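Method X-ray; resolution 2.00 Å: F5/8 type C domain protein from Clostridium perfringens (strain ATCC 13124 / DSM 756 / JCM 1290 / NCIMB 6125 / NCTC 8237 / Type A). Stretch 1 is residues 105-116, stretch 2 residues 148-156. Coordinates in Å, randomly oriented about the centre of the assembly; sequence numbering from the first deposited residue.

Stretch 1, residues 105-116: RAVSGNQIRLLN
Stretch 2 (148-156) TWVGIDRHV

Stretch 1 opens extended at R105, makes a type I turn from A106 to G109 (V107 -66/-25, S108 -82/0), and then runs extended through strand residues 113-115. G109, at 91/-19, suits its place because a CB there would jam against the preceding carbonyl. The turn is closed by G109 N to A106 O (3.0 Å) and A106 N to N110 O (2.8 Å), while R105, m at chi1 to chi3, sends NE to G109 O (3.0 Å). Stretch 2 is already in a strand at T148, and the chain then gives way to a 3-10 segment at R154 and H155. The strand axes cross at 83°, 6.4 Å apart, so no sheet ladder forms. CA atoms pair R113 with R154 (5.4 Å) and L114 with D153 (5.5 Å).

One backbone hydrogen bond joins them, R154 N to R113 O (3.0 Å), beside a D153 CA to R113 O contact of 3.4 Å. D153 (chi1 t) is buried, and a short carboxylate suits it: OD1 accepts a weak hydrogen bond from R113 N (3.3 Å), and OD2 accepts a full hydrogen bond from H155 N (3.1 Å), bracing the 3-10 segment. Water 2 donates to D153 OD2 (2.6 Å) and Q111 O (2.8 Å) and accepts from R113 NH2 (2.9 Å). A106 is small enough to bring CB within 3.3 Å of D153 OD1.

The arginines combine charge with long aliphatic stems. R113 (m, t, m) lays one guanidinium face over R154 CB; R154 (m, m, m) folds back, its guanidinium face covered by L115 CD1. L114 (m, t) points its CB away, yet CD2 reaches 3.4 Å from I152 O and 3.5 Å from G151 C. A CB on G151 would lie only 3.2 Å from L114 CD2, so glycine leaves the leucine room. H155 (chi1 t) offers a flat ring to S108 (p), whose CB sits 3.8 Å from the H155 ring centroid, over its face.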

# COMPACT_ATOMS: atom_id res chain seq x y z
N ARG A 105 -32.38 20.58 6.50
CA ARG A 105 -32.63 22.01 6.51
C ARG A 105 -33.05 22.43 7.91
O ARG A 105 -33.53 21.61 8.71
CB ARG A 105 -33.71 22.43 5.51
CG ARG A 105 -33.54 21.88 4.10
CD ARG A 105 -32.33 22.49 3.41
NE ARG A 105 -32.49 23.92 3.16
CZ ARG A 105 -31.81 24.59 2.24
NH1 ARG A 105 -30.92 23.96 1.48
NH2 ARG A 105 -32.01 25.89 2.08
N ALA A 106 -32.87 23.71 8.21
CA ALA A 106 -33.38 24.26 9.46
C ALA A 106 -34.91 24.33 9.41
O ALA A 106 -35.54 24.14 8.37
CB ALA A 106 -32.78 25.64 9.73
N VAL A 107 -35.51 24.60 10.57
CA VAL A 107 -36.96 24.65 10.66
C VAL A 107 -37.52 25.81 9.83
O VAL A 107 -38.66 25.76 9.37
CB VAL A 107 -37.41 24.73 12.13
CG1 VAL A 107 -37.06 26.08 12.73
CG2 VAL A 107 -38.91 24.45 12.25
N SER A 108 -36.71 26.85 9.61
CA SER A 108 -37.13 27.98 8.80
C SER A 108 -36.96 27.73 7.30
O SER A 108 -37.29 28.61 6.50
CB SER A 108 -36.35 29.23 9.20
OG SER A 108 -35.08 29.27 8.57
N GLY A 109 -36.47 26.56 6.91
CA GLY A 109 -36.21 26.25 5.52
C GLY A 109 -34.82 26.60 5.04
O GLY A 109 -34.39 26.08 4.01
N ASN A 110 -34.11 27.47 5.76
CA ASN A 110 -32.74 27.81 5.40
C ASN A 110 -31.80 26.65 5.72
O ASN A 110 -32.20 25.63 6.31
CB ASN A 110 -32.29 29.07 6.13
CG ASN A 110 -32.96 30.32 5.60
OD1 ASN A 110 -33.27 30.42 4.41
ND2 ASN A 110 -33.20 31.28 6.49
N GLN A 111 -30.54 26.81 5.34
CA GLN A 111 -29.54 25.80 5.63
C GLN A 111 -29.30 25.69 7.13
O GLN A 111 -29.48 26.65 7.88
CB GLN A 111 -28.22 26.12 4.92
CG GLN A 111 -28.26 25.97 3.41
CD GLN A 111 -27.00 26.49 2.75
OE1 GLN A 111 -26.71 27.69 2.79
NE2 GLN A 111 -26.24 25.59 2.13
N ILE A 112 -28.90 24.50 7.57
CA ILE A 112 -28.56 24.29 8.97
C ILE A 112 -27.28 25.05 9.28
O ILE A 112 -26.23 24.79 8.68
CB ILE A 112 -28.42 22.79 9.28
CG1 ILE A 112 -29.78 22.10 9.20
CG2 ILE A 112 -27.78 22.59 10.64
CD1 ILE A 112 -29.71 20.60 9.16
N ARG A 113 -27.37 25.99 10.22
CA ARG A 113 -26.25 26.87 10.53
C ARG A 113 -26.12 27.01 12.04
O ARG A 113 -27.10 27.36 12.72
CB ARG A 113 -26.43 28.24 9.88
CG ARG A 113 -26.31 28.22 8.36
CD ARG A 113 -26.72 29.55 7.74
NE ARG A 113 -28.08 29.93 8.10
CZ ARG A 113 -28.42 31.15 8.53
NH1 ARG A 113 -27.50 32.09 8.66
NH2 ARG A 113 -29.68 31.41 8.84
N LEU A 114 -24.92 26.76 12.56
CA LEU A 114 -24.62 26.88 13.97
C LEU A 114 -23.42 27.80 14.15
O LEU A 114 -22.77 28.20 13.19
CB LEU A 114 -24.36 25.51 14.62
CG LEU A 114 -25.54 24.54 14.62
CD1 LEU A 114 -25.17 23.25 15.35
CD2 LEU A 114 -26.76 25.18 15.26
N LEU A 115 -23.13 28.12 15.41
CA LEU A 115 -22.03 29.01 15.75
C LEU A 115 -20.82 28.22 16.21
O LEU A 115 -20.94 27.26 16.97
CB LEU A 115 -22.46 29.99 16.85
CG LEU A 115 -21.45 31.08 17.24
CD1 LEU A 115 -21.37 32.14 16.15
CD2 LEU A 115 -21.82 31.70 18.58
N ASN A 116 -19.64 28.62 15.72
CA ASN A 116 -18.39 27.98 16.09
C ASN A 116 -17.77 28.67 17.30
O ASN A 116 -18.24 29.71 17.77
CB ASN A 116 -17.42 27.98 14.91
CG ASN A 116 -17.80 26.99 13.83
OD1 ASN A 116 -18.26 25.89 14.12
ND2 ASN A 116 -17.62 27.39 12.58
N THR A 148 -23.49 13.89 17.08
CA THR A 148 -24.24 15.03 16.57
C THR A 148 -23.65 16.33 17.10
O THR A 148 -23.03 16.35 18.17
CB THR A 148 -25.72 14.94 16.94
OG1 THR A 148 -26.45 16.00 16.29
CG2 THR A 148 -25.91 15.07 18.45
N TRP A 149 -23.84 17.39 16.33
CA TRP A 149 -23.66 18.76 16.80
C TRP A 149 -25.03 19.35 17.13
O TRP A 149 -26.02 19.04 16.48
CB TRP A 149 -22.96 19.63 15.75
CG TRP A 149 -21.52 19.30 15.51
CD1 TRP A 149 -21.00 18.64 14.44
CD2 TRP A 149 -20.41 19.63 16.35
NE1 TRP A 149 -19.63 18.53 14.56
CE2 TRP A 149 -19.24 19.14 15.73
CE3 TRP A 149 -20.28 20.30 17.58
CZ2 TRP A 149 -17.98 19.29 16.28
CZ3 TRP A 149 -19.02 20.45 18.13
CH2 TRP A 149 -17.88 19.95 17.48
N VAL A 150 -25.07 20.20 18.16
CA VAL A 150 -26.32 20.82 18.59
C VAL A 150 -26.08 22.30 18.83
O VAL A 150 -24.96 22.73 19.13
CB VAL A 150 -26.90 20.15 19.85
CG1 VAL A 150 -27.35 18.73 19.54
CG2 VAL A 150 -25.89 20.17 20.98
N GLY A 151 -27.15 23.08 18.70
CA GLY A 151 -27.06 24.51 18.93
C GLY A 151 -28.29 25.22 18.40
O GLY A 151 -29.17 24.61 17.79
N ILE A 152 -28.32 26.52 18.67
CA ILE A 152 -29.40 27.37 18.18
C ILE A 152 -29.12 27.72 16.72
O ILE A 152 -28.02 28.15 16.37
CB ILE A 152 -29.52 28.64 19.04
CG1 ILE A 152 -29.95 28.27 20.47
CG2 ILE A 152 -30.51 29.62 18.42
CD1 ILE A 152 -31.43 28.05 20.63
N ASP A 153 -30.13 27.53 15.87
CA ASP A 153 -29.97 27.85 14.45
C ASP A 153 -29.72 29.35 14.28
O ASP A 153 -30.27 30.18 15.00
CB ASP A 153 -31.21 27.42 13.67
CG ASP A 153 -31.04 27.59 12.17
OD1 ASP A 153 -30.27 26.81 11.56
OD2 ASP A 153 -31.67 28.49 11.59
N ARG A 154 -28.87 29.68 13.30
CA ARG A 154 -28.44 31.06 13.11
C ARG A 154 -29.53 31.96 12.52
O ARG A 154 -29.34 33.18 12.48
CB ARG A 154 -27.20 31.10 12.21
CG ARG A 154 -25.95 30.53 12.86
CD ARG A 154 -25.80 31.01 14.30
NE ARG A 154 -25.50 32.44 14.38
CZ ARG A 154 -25.23 33.08 15.51
NH1 ARG A 154 -24.96 34.38 15.49
NH2 ARG A 154 -25.22 32.42 16.66
N HIS A 155 -30.65 31.39 12.08
CA HIS A 155 -31.72 32.21 11.52
C HIS A 155 -32.36 33.12 12.57
O HIS A 155 -32.94 34.15 12.20
CB HIS A 155 -32.79 31.32 10.89
CG HIS A 155 -34.00 32.06 10.40
ND1 HIS A 155 -34.05 32.67 9.17
CD2 HIS A 155 -35.20 32.28 10.99
CE1 HIS A 155 -35.23 33.24 9.01
NE2 HIS A 155 -35.95 33.02 10.10
N VAL A 156 -32.24 32.79 13.85
CA VAL A 156 -32.84 33.59 14.91
C VAL A 156 -31.74 34.32 15.68
O VAL A 156 -31.88 34.57 16.89
CB VAL A 156 -33.68 32.71 15.86
CG1 VAL A 156 -34.91 32.19 15.13
CG2 VAL A 156 -32.85 31.56 16.41
O HOH W 1 -34.25 28.20 11.41
O HOH W 2 -30.85 28.81 9.12
O HOH W 3 -31.12 33.76 8.38
O HOH W 4 -24.87 27.35 17.44